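Ribulose bisphosphate carboxylase (Pyrococcus horikoshii, PDB 2D69) probably catalyses the magnesium-dependent carboxylation of ribulose 1,5-bisphosphate to two molecules of 3-phosphoglycerate, serving an archaeal pathway of AMP degradation. Local coordinates at residues Arg144-Gly148 with Glu219-Tyr223; Asp151-Thr157 with Lys365-Ala371; Tyr175-Ser179 with Val209-Val213; Lys387-Ala392 with Ser409-Lys413. All coordinates share one frame. Residues are numbered along the deposited sequence.

Interaction 1: residues Arg144-Gly148 with Glu219-Tyr223; sequences REFMG and ETKEY
Helix 139-147 runs out over residues 144-148, facing the extended segment 219-221 that leads into strand 222-224. Arg144 and Glu145 are helical and stay clear of 219-223; Arg144 instead forms a salt bridge with Asp366. Phe146, chi1 p, lays its ring obliquely beside Glu222, CE2 to CG 4.5 Å, and its O lies 3.6 Å from Thr220 CG2. Met147, the residue in closest register with Thr220 (CA to CA 5.6 Å), folds its side chain in an all-m rotamer so that SD reaches Glu222 CB at 3.8 Å and Thr220 CG2 at 4.1 Å. Met147 O sits 3.4 Å from Thr220 CB. Gly148, at phi 68° and psi 31°, is the C-prime residue of a Schellman motif closing the helix. Glu222 enters the strand with its carboxylate bound to Arg210. No hydrogen bond links the segments: one water donates to Met147 O (2.8 Å) and accepts from Thr220 N (3.0 Å), so apolar packing and a water bridge join the helix end to the residues leading into the strand.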
loop_
_atom_site.group_PDB
_atom_site.type_symbol
_atom_site.label_atom_id
_atom_site.label_comp_id
_atom_site.label_asym_id
_atom_site.label_seq_id
_atom_site.Cartn_x
_atom_site.Cartn_y
_atom_site.Cartn_z
ATOM N N ARG A 144 -16.451 22.886 -25.205
ATOM C CA ARG A 144 -17.119 24.197 -25.257
ATOM C C ARG A 144 -17.610 24.603 -23.901
ATOM O O ARG A 144 -17.563 25.793 -23.544
ATOM C CB ARG A 144 -18.276 24.203 -26.250
ATOM C CG ARG A 144 -17.864 24.283 -27.719
ATOM C CD ARG A 144 -19.020 24.673 -28.653
ATOM N NE ARG A 144 -18.559 24.851 -30.008
ATOM C CZ ARG A 144 -17.867 25.879 -30.449
ATOM N NH1 ARG A 144 -17.537 26.890 -29.661
ATOM N NH2 ARG A 144 -17.481 25.906 -31.693
ATOM N N GLU A 145 -18.110 23.625 -23.144
ATOM C CA GLU A 145 -18.613 23.885 -21.790
ATOM C C GLU A 145 -17.528 24.356 -20.801
ATOM O O GLU A 145 -17.714 25.364 -20.081
ATOM C CB GLU A 145 -19.313 22.658 -21.247
ATOM C CG GLU A 145 -19.817 22.780 -19.821
ATOM C CD GLU A 145 -20.499 21.503 -19.298
ATOM O OE1 GLU A 145 -19.922 20.378 -19.408
ATOM O OE2 GLU A 145 -21.597 21.638 -18.724
ATOM N N PHE A 146 -16.390 23.683 -20.763
ATOM C CA PHE A 146 -15.354 24.055 -19.775
ATOM C C PHE A 146 -14.541 25.250 -20.219
ATOM O O PHE A 146 -13.959 25.946 -19.394
ATOM C CB PHE A 146 -14.524 22.816 -19.280
ATOM C CG PHE A 146 -13.483 22.294 -20.214
ATOM C CD1 PHE A 146 -13.522 20.947 -20.616
ATOM C CD2 PHE A 146 -12.421 23.079 -20.609
ATOM C CE1 PHE A 146 -12.527 20.405 -21.445
ATOM C CE2 PHE A 146 -11.432 22.573 -21.461
ATOM C CZ PHE A 146 -11.479 21.219 -21.882
ATOM N N MET A 147 -14.557 25.541 -21.520
ATOM C CA MET A 147 -13.851 26.722 -22.034
ATOM C C MET A 147 -14.763 27.956 -21.986
ATOM O O MET A 147 -14.307 29.097 -22.120
ATOM C CB MET A 147 -13.398 26.463 -23.456
ATOM C CG MET A 147 -12.204 25.482 -23.621
ATOM S SD MET A 147 -10.787 25.973 -22.628
ATOM C CE MET A 147 -10.287 27.594 -23.333
ATOM N N GLY A 148 -16.057 27.721 -21.799
ATOM C CA GLY A 148 -17.054 28.794 -21.767
ATOM C C GLY A 148 -17.230 29.469 -23.119
ATOM O O GLY A 148 -17.532 30.699 -23.177
ATOM N N GLU A 219 -11.864 35.618 -19.037
ATOM C CA GLU A 219 -11.999 34.491 -20.004
ATOM C C GLU A 219 -11.151 33.297 -19.648
ATOM O O GLU A 219 -10.015 33.427 -19.172
ATOM C CB GLU A 219 -11.628 34.886 -21.456
ATOM C CG GLU A 219 -12.416 36.072 -22.057
ATOM C CD GLU A 219 -11.849 36.495 -23.417
ATOM O OE1 GLU A 219 -12.148 35.875 -24.416
ATOM O OE2 GLU A 219 -11.072 37.446 -23.499
ATOM N N THR A 220 -11.687 32.120 -19.952
ATOM C CA THR A 220 -11.011 30.881 -19.681
ATOM C C THR A 220 -9.831 30.628 -20.653
ATOM O O THR A 220 -9.956 30.766 -21.863
ATOM C CB THR A 220 -12.031 29.750 -19.706
ATOM O OG1 THR A 220 -13.001 29.957 -18.660
ATOM C CG2 THR A 220 -11.370 28.383 -19.364
ATOM N N LYS A 221 -8.697 30.243 -20.090
ATOM C CA LYS A 221 -7.520 29.970 -20.859
ATOM C C LYS A 221 -7.033 28.546 -20.555
ATOM O O LYS A 221 -7.135 28.064 -19.418
ATOM C CB LYS A 221 -6.423 30.991 -20.546
ATOM C CG LYS A 221 -6.837 32.480 -20.654
ATOM C CD LYS A 221 -7.236 32.805 -22.062
ATOM C CE LYS A 221 -7.513 34.287 -22.246
ATOM N NZ LYS A 221 -7.868 34.536 -23.688
ATOM N N GLU A 222 -6.501 27.903 -21.572
ATOM C CA GLU A 222 -6.020 26.538 -21.434
ATOM C C GLU A 222 -4.722 26.323 -22.185
ATOM O O GLU A 222 -4.217 27.219 -22.870
ATOM C CB GLU A 222 -7.091 25.527 -21.836
ATOM C CG GLU A 222 -7.728 24.911 -20.617
ATOM C CD GLU A 222 -6.774 24.060 -19.767
ATOM O OE1 GLU A 222 -5.732 23.567 -20.263
ATOM O OE2 GLU A 222 -7.102 23.850 -18.587
ATOM N N TYR A 223 -4.192 25.115 -22.024
ATOM C CA TYR A 223 -2.821 24.812 -22.389
ATOM C C TYR A 223 -2.739 23.377 -22.882
ATOM O O TYR A 223 -2.893 22.445 -22.104
ATOM C CB TYR A 223 -1.913 25.003 -21.152
ATOM C CG TYR A 223 -0.423 24.846 -21.402
ATOM C CD1 TYR A 223 0.092 24.763 -22.682
ATOM C CD2 TYR A 223 0.467 24.784 -20.354
ATOM C CE1 TYR A 223 1.421 24.592 -22.895
ATOM C CE2 TYR A 223 1.830 24.643 -20.568
ATOM C CZ TYR A 223 2.296 24.532 -21.813
ATOM O OH TYR A 223 3.639 24.369 -22.025
HETATM O O HOH W 1 -14.219 31.774 -21.464
#

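Interaction 2: residues Asp151-Thr157 with Lys365-Ala371; sequences DRPLTAT and KDLVIQA. With SO4 (sulfate ion), chain H; SO4 (sulfate ion), chain E.
Pro153 packs its CB 3.5 Å from Ile369 CD1 and 4.1 Å from Leu367 CB, an apolar cluster at the start of two parallel strands, 154-157 and 368-370. On the sheet face carrying Leu154, Ala156, Val368 and Gln370, Ala156 CB lies 4.2 Å from Val368 CG1; Thr155 and Ile369 point to the other face, where Ile369 meets helix 356-363. The short strand axes come within 4.5 Å at -28°, pairing Leu154 with Val368, Thr155 with Ile369 and Ala156 with Gln370. Four backbone bonds alternate across them: Leu154 N to Leu367 O (3.0 Å), Ile369 N to Leu154 O (2.7 Å), Ala156 N to Ile369 O (2.9 Å) and Ala371 N to Ala156 O (2.9 Å). Before the strands, Lys365 NZ makes a salt bridge to Asp151 OD2 at 2.7 Å, and a water links Asp151 O with Asp366 OD1. At the far end Gln370, chi1 t and chi2 m, gives NE2 to O4 of the chain E sulfate at 3.2 Å and bonds Ser348. Gln370 and Ala371 belong to the predicted substrate site: the first and last strands of the TIM barrel close the ring here, and the C-terminal end of 368-370 carries part of it.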
loop_
_atom_site.group_PDB
_atom_site.type_symbol
_atom_site.label_atom_id
_atom_site.label_comp_id
_atom_site.label_asym_id
_atom_site.label_seq_id
_atom_site.Cartn_x
_atom_site.Cartn_y
_atom_site.Cartn_z
ATOM N N ASP A 151 -20.147 29.198 -29.341
ATOM C CA ASP A 151 -20.414 29.189 -30.788
ATOM C C ASP A 151 -19.147 29.306 -31.694
ATOM O O ASP A 151 -18.990 28.525 -32.673
ATOM C CB ASP A 151 -21.405 30.310 -31.133
ATOM C CG ASP A 151 -21.915 30.198 -32.570
ATOM O OD1 ASP A 151 -22.436 29.089 -32.916
ATOM O OD2 ASP A 151 -21.810 31.134 -33.425
ATOM N N ARG A 152 -18.263 30.256 -31.387
ATOM C CA ARG A 152 -17.122 30.548 -32.268
ATOM C C ARG A 152 -16.091 29.445 -32.225
ATOM O O ARG A 152 -16.031 28.734 -31.234
ATOM C CB ARG A 152 -16.480 31.890 -31.912
ATOM C CG ARG A 152 -15.774 31.916 -30.565
ATOM C CD ARG A 152 -14.888 33.136 -30.418
ATOM N NE ARG A 152 -14.374 33.209 -29.043
ATOM C CZ ARG A 152 -13.296 32.608 -28.623
ATOM N NH1 ARG A 152 -12.582 31.891 -29.459
ATOM N NH2 ARG A 152 -12.922 32.698 -27.360
ATOM N N PRO A 153 -15.278 29.277 -33.267
ATOM C CA PRO A 153 -14.132 28.370 -33.167
ATOM C C PRO A 153 -13.200 28.829 -32.034
ATOM O O PRO A 153 -13.142 29.991 -31.652
ATOM C CB PRO A 153 -13.442 28.462 -34.536
ATOM C CG PRO A 153 -14.039 29.592 -35.220
ATOM C CD PRO A 153 -15.365 29.928 -34.573
ATOM N N LEU A 154 -12.472 27.886 -31.493
ATOM C CA LEU A 154 -11.455 28.193 -30.486
ATOM C C LEU A 154 -10.165 28.512 -31.218
ATOM O O LEU A 154 -9.979 28.082 -32.357
ATOM C CB LEU A 154 -11.246 27.002 -29.555
ATOM C CG LEU A 154 -12.352 26.684 -28.539
ATOM C CD1 LEU A 154 -12.103 25.293 -27.925
ATOM C CD2 LEU A 154 -12.341 27.688 -27.440
ATOM N N THR A 155 -9.322 29.320 -30.572
ATOM C CA THR A 155 -8.002 29.644 -31.086
ATOM C C THR A 155 -6.853 29.055 -30.268
ATOM O O THR A 155 -6.947 28.852 -29.052
ATOM C CB THR A 155 -7.815 31.117 -31.180
ATOM O OG1 THR A 155 -7.872 31.690 -29.872
ATOM C CG2 THR A 155 -8.904 31.766 -32.005
ATOM N N ALA A 156 -5.768 28.774 -30.986
ATOM C CA ALA A 156 -4.567 28.163 -30.452
ATOM C C ALA A 156 -3.363 28.787 -31.117
ATOM O O ALA A 156 -3.426 29.197 -32.287
ATOM C CB ALA A 156 -4.574 26.682 -30.718
ATOM N N THR A 157 -2.267 28.868 -30.353
ATOM C CA THR A 157 -0.976 29.269 -30.873
ATOM C C THR A 157 0.205 28.470 -30.291
ATOM O O THR A 157 0.366 28.378 -29.082
ATOM C CB THR A 157 -0.783 30.732 -30.621
ATOM O OG1 THR A 157 -1.633 31.467 -31.518
ATOM C CG2 THR A 157 0.581 31.187 -31.072
ATOM N N LYS A 365 -17.863 26.532 -37.757
ATOM C CA LYS A 365 -17.415 27.125 -36.515
ATOM C C LYS A 365 -16.882 26.130 -35.494
ATOM O O LYS A 365 -16.360 26.533 -34.452
ATOM C CB LYS A 365 -18.583 27.846 -35.899
ATOM C CG LYS A 365 -19.110 28.974 -36.807
ATOM C CD LYS A 365 -20.240 29.778 -36.165
ATOM C CE LYS A 365 -21.596 29.052 -36.167
ATOM N NZ LYS A 365 -22.629 30.052 -35.761
ATOM N N ASP A 366 -17.091 24.841 -35.738
ATOM C CA ASP A 366 -16.648 23.824 -34.806
ATOM C C ASP A 366 -15.264 23.403 -35.212
ATOM O O ASP A 366 -15.075 22.389 -35.892
ATOM C CB ASP A 366 -17.616 22.629 -34.749
ATOM C CG ASP A 366 -18.831 22.910 -33.869
ATOM O OD1 ASP A 366 -18.793 23.859 -33.061
ATOM O OD2 ASP A 366 -19.872 22.261 -33.948
ATOM N N LEU A 367 -14.319 24.251 -34.833
ATOM C CA LEU A 367 -12.908 24.106 -35.151
ATOM C C LEU A 367 -12.065 24.619 -34.017
ATOM O O LEU A 367 -12.446 25.544 -33.292
ATOM C CB LEU A 367 -12.510 24.927 -36.374
ATOM C CG LEU A 367 -13.178 24.645 -37.703
ATOM C CD1 LEU A 367 -12.727 25.695 -38.683
ATOM C CD2 LEU A 367 -12.849 23.260 -38.236
ATOM N N VAL A 368 -10.901 24.016 -33.861
ATOM C CA VAL A 368 -9.841 24.670 -33.149
ATOM C C VAL A 368 -8.902 25.217 -34.192
ATOM O O VAL A 368 -8.427 24.448 -35.043
ATOM C CB VAL A 368 -9.112 23.694 -32.256
ATOM C CG1 VAL A 368 -7.959 24.382 -31.573
ATOM C CG2 VAL A 368 -10.076 23.067 -31.223
ATOM N N ILE A 369 -8.603 26.513 -34.123
ATOM C CA ILE A 369 -7.828 27.145 -35.202
ATOM C C ILE A 369 -6.450 27.498 -34.674
ATOM O O ILE A 369 -6.326 28.334 -33.776
ATOM C CB ILE A 369 -8.536 28.398 -35.668
ATOM C CG1 ILE A 369 -9.836 28.029 -36.366
ATOM C CG2 ILE A 369 -7.648 29.208 -36.608
ATOM C CD1 ILE A 369 -10.741 29.227 -36.576
ATOM N N GLN A 370 -5.424 26.818 -35.165
ATOM C CA GLN A 370 -4.066 27.066 -34.682
ATOM C C GLN A 370 -3.415 28.054 -35.661
ATOM O O GLN A 370 -3.256 27.729 -36.839
ATOM C CB GLN A 370 -3.241 25.780 -34.629
ATOM C CG GLN A 370 -1.871 25.906 -33.873
ATOM C CD GLN A 370 -0.795 26.738 -34.617
ATOM O OE1 GLN A 370 -0.186 27.652 -34.022
ATOM N NE2 GLN A 370 -0.560 26.438 -35.911
ATOM N N ALA A 371 -3.035 29.219 -35.168
ATOM C CA ALA A 371 -2.447 30.249 -36.018
ATOM C C ALA A 371 -1.188 30.826 -35.421
ATOM O O ALA A 371 -1.109 32.038 -35.166
ATOM C CB ALA A 371 -3.441 31.336 -36.332
HETATM S S SO4 H . -18.438 33.177 -26.871
HETATM O O1 SO4 H . -18.634 32.465 -25.605
HETATM O O2 SO4 H . -18.676 32.270 -28.005
HETATM O O3 SO4 H . -19.440 34.240 -26.902
HETATM O O4 SO4 H . -17.094 33.771 -26.947
HETATM S S SO4 E . 1.998 27.956 -38.561
HETATM O O1 SO4 E . 3.090 28.916 -38.565
HETATM O O2 SO4 E . 1.735 27.480 -39.897
HETATM O O3 SO4 E . 2.434 26.835 -37.749
HETATM O O4 SO4 E . 0.819 28.546 -37.954
HETATM O O HOH W 2 -20.632 26.282 -33.195
#

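Interaction 3: residues Tyr175-Ser179 with Val209-Val213; sequences YELWS and VRDRV
Trp178 slides its indole along helix 199-217, with Arg210 CG over the six-membered ring in a CH-pi contact, 4.2 Å from the centroid, and Val209 CG1 at the ring edge, 3.9 Å from CZ3. Trp178 NE1 is hydrogen-bonded to Glu222 O on the next strand. Both segments are regular helix; their axes approach to 9.9 Å and cross at -32°, with Tyr175 opposite Val209 (CA to CA 6.4 Å) and Ser179 opposite Val213 (6.0 Å between CA atoms). Val213, chi1 t, sits between the two aromatic residues, CG1 3.8 Å from Trp178 CB and CG2 3.7 Å from Tyr175 CD2. The Tyr175 side chain, chi1 t, carries its hydroxyl over one face of the Arg212 guanidinium; OH and NH2 are 3.3 Å apart at a poor angle for a hydrogen bond, and Glu216 is the partner of both side chains. No hydrogen bond crosses the interface, which is side-chain packing of the near-parallel neighbouring helices that surround the strands of a TIM barrel.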
loop_
_atom_site.group_PDB
_atom_site.type_symbol
_atom_site.label_atom_id
_atom_site.label_comp_id
_atom_site.label_asym_id
_atom_site.label_seq_id
_atom_site.Cartn_x
_atom_site.Cartn_y
_atom_site.Cartn_z
ATOM N N TYR A 175 1.926 34.678 -21.560
ATOM C CA TYR A 175 1.139 35.817 -21.004
ATOM C C TYR A 175 0.639 36.709 -22.124
ATOM O O TYR A 175 -0.504 37.152 -22.096
ATOM C CB TYR A 175 1.986 36.646 -20.057
ATOM C CG TYR A 175 1.224 37.745 -19.395
ATOM C CD1 TYR A 175 1.273 39.025 -19.886
ATOM C CD2 TYR A 175 0.357 37.475 -18.342
ATOM C CE1 TYR A 175 0.591 40.056 -19.265
ATOM C CE2 TYR A 175 -0.376 38.476 -17.746
ATOM C CZ TYR A 175 -0.250 39.765 -18.217
ATOM O OH TYR A 175 -0.967 40.777 -17.666
ATOM N N GLU A 176 1.520 36.998 -23.072
ATOM C CA GLU A 176 1.168 37.800 -24.223
ATOM C C GLU A 176 0.052 37.190 -25.060
ATOM O O GLU A 176 -0.921 37.864 -25.409
ATOM C CB GLU A 176 2.412 38.051 -25.129
ATOM C CG GLU A 176 3.507 38.939 -24.541
ATOM C CD GLU A 176 2.989 40.284 -24.046
ATOM O OE1 GLU A 176 3.076 40.573 -22.832
ATOM O OE2 GLU A 176 2.522 41.061 -24.897
ATOM N N LEU A 177 0.189 35.912 -25.356
ATOM C CA LEU A 177 -0.733 35.239 -26.276
ATOM C C LEU A 177 -2.112 35.107 -25.711
ATOM O O LEU A 177 -3.105 35.467 -26.371
ATOM C CB LEU A 177 -0.205 33.863 -26.628
ATOM C CG LEU A 177 1.070 33.879 -27.457
ATOM C CD1 LEU A 177 1.716 32.535 -27.483
ATOM C CD2 LEU A 177 0.757 34.273 -28.853
ATOM N N TRP A 178 -2.164 34.616 -24.475
ATOM C CA TRP A 178 -3.411 34.497 -23.710
ATOM C C TRP A 178 -4.056 35.869 -23.478
ATOM O O TRP A 178 -5.237 36.037 -23.766
ATOM C CB TRP A 178 -3.155 33.798 -22.349
ATOM C CG TRP A 178 -3.064 32.278 -22.354
ATOM C CD1 TRP A 178 -3.734 31.421 -23.157
ATOM C CD2 TRP A 178 -2.260 31.467 -21.495
ATOM N NE1 TRP A 178 -3.443 30.124 -22.818
ATOM C CE2 TRP A 178 -2.549 30.125 -21.790
ATOM C CE3 TRP A 178 -1.381 31.741 -20.439
ATOM C CZ2 TRP A 178 -1.940 29.078 -21.136
ATOM C CZ3 TRP A 178 -0.774 30.731 -19.827
ATOM C CH2 TRP A 178 -1.042 29.393 -20.172
ATOM N N SER A 179 -3.298 36.844 -22.966
ATOM C CA SER A 179 -3.817 38.200 -22.716
ATOM C C SER A 179 -4.406 38.904 -23.956
ATOM O O SER A 179 -5.349 39.687 -23.852
ATOM C CB SER A 179 -2.743 39.117 -22.074
ATOM O OG SER A 179 -2.302 38.612 -20.831
ATOM N N VAL A 209 0.498 31.590 -14.464
ATOM C CA VAL A 209 0.299 32.638 -15.457
ATOM C C VAL A 209 -1.112 32.517 -16.044
ATOM O O VAL A 209 -1.835 33.525 -16.177
ATOM C CB VAL A 209 1.301 32.486 -16.619
ATOM C CG1 VAL A 209 1.003 33.485 -17.793
ATOM C CG2 VAL A 209 2.743 32.622 -16.144
ATOM N N ARG A 210 -1.496 31.279 -16.391
ATOM C CA ARG A 210 -2.802 30.976 -16.913
ATOM C C ARG A 210 -3.869 31.544 -15.995
ATOM O O ARG A 210 -4.761 32.287 -16.445
ATOM C CB ARG A 210 -2.986 29.447 -17.033
ATOM C CG ARG A 210 -4.203 28.991 -17.775
ATOM C CD ARG A 210 -5.472 29.044 -16.968
ATOM N NE ARG A 210 -5.566 28.017 -15.938
ATOM C CZ ARG A 210 -5.949 26.758 -16.117
ATOM N NH1 ARG A 210 -6.261 26.263 -17.313
ATOM N NH2 ARG A 210 -6.029 25.953 -15.049
ATOM N N ASP A 211 -3.792 31.206 -14.715
ATOM C CA ASP A 211 -4.803 31.674 -13.784
ATOM C C ASP A 211 -4.798 33.194 -13.646
ATOM O O ASP A 211 -5.849 33.833 -13.506
ATOM C CB ASP A 211 -4.660 31.005 -12.402
ATOM C CG ASP A 211 -5.009 29.529 -12.460
ATOM O OD1 ASP A 211 -4.603 28.804 -11.545
ATOM O OD2 ASP A 211 -5.678 29.009 -13.383
ATOM N N ARG A 212 -3.628 33.797 -13.707
ATOM C CA ARG A 212 -3.571 35.271 -13.647
ATOM C C ARG A 212 -4.306 35.899 -14.839
ATOM O O ARG A 212 -5.041 36.888 -14.678
ATOM C CB ARG A 212 -2.116 35.736 -13.595
ATOM C CG ARG A 212 -1.918 37.239 -13.503
ATOM C CD ARG A 212 -0.496 37.658 -13.848
ATOM N NE ARG A 212 -0.406 39.106 -14.068
ATOM C CZ ARG A 212 0.640 39.715 -14.619
ATOM N NH1 ARG A 212 1.716 39.021 -14.983
ATOM N NH2 ARG A 212 0.624 41.035 -14.776
ATOM N N VAL A 213 -4.119 35.331 -16.029
ATOM C CA VAL A 213 -4.746 35.876 -17.249
ATOM C C VAL A 213 -6.267 35.731 -17.211
ATOM O O VAL A 213 -6.992 36.675 -17.599
ATOM C CB VAL A 213 -4.225 35.275 -18.519
ATOM C CG1 VAL A 213 -4.939 35.894 -19.740
ATOM C CG2 VAL A 213 -2.730 35.547 -18.652
#

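Interaction 4: residues Lys387-Ala392 with Ser409-Lys413; sequences KALRDA and SPELK
The extended side chain of Lys387, all four chi angles t, reaches across to Glu411, where NZ and OE2 form a 2.5 Å salt bridge. Glu411 meets it with chi1 m and chi2 p, a bend that brings the carboxylate round to the lysine. One turn further along the first helix, Asp391 (chi1 -76°, chi2 -14°) points its carboxylate at Ser409, whose OG donates to Asp391 OD2 at 2.6 Å. Ser409, with chi1 t, is also the N-cap of helix 410-422: the same OG accepts a weak bond of 3.3 Å from Leu412 N, so one hydroxyl both caps its own helix and ties it to the other. Beside these polar links the backbones come close, the CA atoms of Ala388 and Leu412 being 4.3 Å apart. The small Ala388 permits this, its CB 3.7 Å from Glu411 O and 4.1 Å from Glu411 CB. Leu412, chi1 t and chi2 p, fills the space beside Ala392, CD1 to CB 4.0 Å. On helix 382-398 Leu389 points away, packing on Thr155 of strand 154-157 and on Met356 of helix 356-363, while helix 402-405 lies against Asp391, Ala392 and Leu412. Helix 410-422 is fastened to a barrel helix that rests on the strands.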
loop_
_atom_site.group_PDB
_atom_site.type_symbol
_atom_site.label_atom_id
_atom_site.label_comp_id
_atom_site.label_asym_id
_atom_site.label_seq_id
_atom_site.Cartn_x
_atom_site.Cartn_y
_atom_site.Cartn_z
ATOM N N LYS A 387 -5.124 39.376 -30.819
ATOM C CA LYS A 387 -6.330 40.169 -30.866
ATOM C C LYS A 387 -6.834 40.201 -32.296
ATOM O O LYS A 387 -8.031 40.109 -32.518
ATOM C CB LYS A 387 -6.134 41.594 -30.354
ATOM C CG LYS A 387 -7.499 42.315 -30.089
ATOM C CD LYS A 387 -7.351 43.790 -29.682
ATOM C CE LYS A 387 -8.622 44.619 -30.071
ATOM N NZ LYS A 387 -8.353 46.062 -30.380
ATOM N N ALA A 388 -5.911 40.276 -33.249
ATOM C CA ALA A 388 -6.286 40.387 -34.658
ATOM C C ALA A 388 -7.004 39.114 -35.097
ATOM O O ALA A 388 -7.986 39.152 -35.832
ATOM C CB ALA A 388 -5.067 40.624 -35.521
ATOM N N LEU A 389 -6.509 37.987 -34.632
ATOM C CA LEU A 389 -7.113 36.704 -34.958
ATOM C C LEU A 389 -8.535 36.620 -34.364
ATOM O O LEU A 389 -9.494 36.257 -35.058
ATOM C CB LEU A 389 -6.245 35.581 -34.436
ATOM C CG LEU A 389 -6.678 34.163 -34.862
ATOM C CD1 LEU A 389 -6.499 33.930 -36.369
ATOM C CD2 LEU A 389 -5.928 33.121 -34.028
ATOM N N ARG A 390 -8.668 36.979 -33.092
ATOM C CA ARG A 390 -9.986 36.954 -32.419
ATOM C C ARG A 390 -10.962 37.907 -33.099
ATOM O O ARG A 390 -12.133 37.603 -33.210
ATOM C CB ARG A 390 -9.866 37.288 -30.935
ATOM C CG ARG A 390 -9.301 36.118 -30.051
ATOM C CD ARG A 390 -10.293 34.943 -29.782
ATOM N NE ARG A 390 -11.545 35.466 -29.193
ATOM C CZ ARG A 390 -11.708 35.803 -27.909
ATOM N NH1 ARG A 390 -10.737 35.645 -27.025
ATOM N NH2 ARG A 390 -12.890 36.238 -27.485
ATOM N N ASP A 391 -10.489 39.056 -33.576
ATOM C CA ASP A 391 -11.381 40.029 -34.186
ATOM C C ASP A 391 -11.805 39.554 -35.557
ATOM O O ASP A 391 -12.958 39.733 -35.942
ATOM C CB ASP A 391 -10.702 41.360 -34.321
ATOM C CG ASP A 391 -10.596 42.106 -33.002
ATOM O OD1 ASP A 391 -11.266 41.765 -31.986
ATOM O OD2 ASP A 391 -9.868 43.077 -32.903
ATOM N N ALA A 392 -10.896 38.931 -36.300
ATOM C CA ALA A 392 -11.265 38.411 -37.602
ATOM C C ALA A 392 -12.303 37.294 -37.473
ATOM O O ALA A 392 -13.170 37.190 -38.316
ATOM C CB ALA A 392 -10.039 37.937 -38.393
ATOM N N SER A 409 -10.674 48.058 -35.133
ATOM C CA SER A 409 -9.624 47.144 -34.659
ATOM C C SER A 409 -8.249 47.427 -35.284
ATOM O O SER A 409 -7.940 46.894 -36.358
ATOM C CB SER A 409 -9.988 45.704 -35.000
ATOM O OG SER A 409 -8.982 44.834 -34.530
ATOM N N PRO A 410 -7.431 48.249 -34.627
ATOM C CA PRO A 410 -6.084 48.573 -35.138
ATOM C C PRO A 410 -5.215 47.331 -35.418
ATOM O O PRO A 410 -4.400 47.337 -36.347
ATOM C CB PRO A 410 -5.469 49.417 -34.005
ATOM C CG PRO A 410 -6.673 50.049 -33.345
ATOM C CD PRO A 410 -7.719 48.949 -33.360
ATOM N N GLU A 411 -5.407 46.280 -34.630
ATOM C CA GLU A 411 -4.591 45.085 -34.760
ATOM C C GLU A 411 -4.948 44.375 -36.053
ATOM O O GLU A 411 -4.082 43.945 -36.826
ATOM C CB GLU A 411 -4.776 44.176 -33.539
ATOM C CG GLU A 411 -4.214 44.767 -32.253
ATOM C CD GLU A 411 -5.157 45.707 -31.519
ATOM O OE1 GLU A 411 -4.704 46.241 -30.500
ATOM O OE2 GLU A 411 -6.334 45.915 -31.918
ATOM N N LEU A 412 -6.239 44.272 -36.307
ATOM C CA LEU A 412 -6.701 43.615 -37.512
ATOM C C LEU A 412 -6.335 44.482 -38.717
ATOM O O LEU A 412 -5.945 43.981 -39.752
ATOM C CB LEU A 412 -8.206 43.340 -37.423
ATOM C CG LEU A 412 -8.809 42.781 -38.707
ATOM C CD1 LEU A 412 -8.157 41.426 -39.099
ATOM C CD2 LEU A 412 -10.329 42.693 -38.581
ATOM N N LYS A 413 -6.434 45.801 -38.577
ATOM C CA LYS A 413 -6.052 46.699 -39.678
ATOM C C LYS A 413 -4.581 46.472 -40.078
ATOM O O LYS A 413 -4.281 46.361 -41.255
ATOM C CB LYS A 413 -6.317 48.161 -39.297
ATOM C CG LYS A 413 -6.344 49.165 -40.481
ATOM C CD LYS A 413 -6.441 50.580 -39.954
ATOM C CE LYS A 413 -7.047 51.543 -40.954
ATOM N NZ LYS A 413 -6.716 52.967 -40.572
#

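How the interactions relate
All four contacts belong to the TIM-barrel catalytic domain and lie on the same side of the chain's centre, with interaction centres 12 to 21 Å apart. Interactions 1 and 2 reach the same eight-stranded parallel sheet and alternate along the chain; Arg144 joins them by a salt bridge to Asp366. Interaction 3 is nested inside the loops closed by both, and Arg210 links it to Glu222 of interaction 1. Interaction 4 comes last in sequence, yet Leu389 touches Thr155 and Ala371 of interaction 2, and Arg390 forms a salt bridge with Glu219. Interactions 3 and 4 do not touch. Barrel closure, helix packing and the C-terminal helix thus meet in one continuous region.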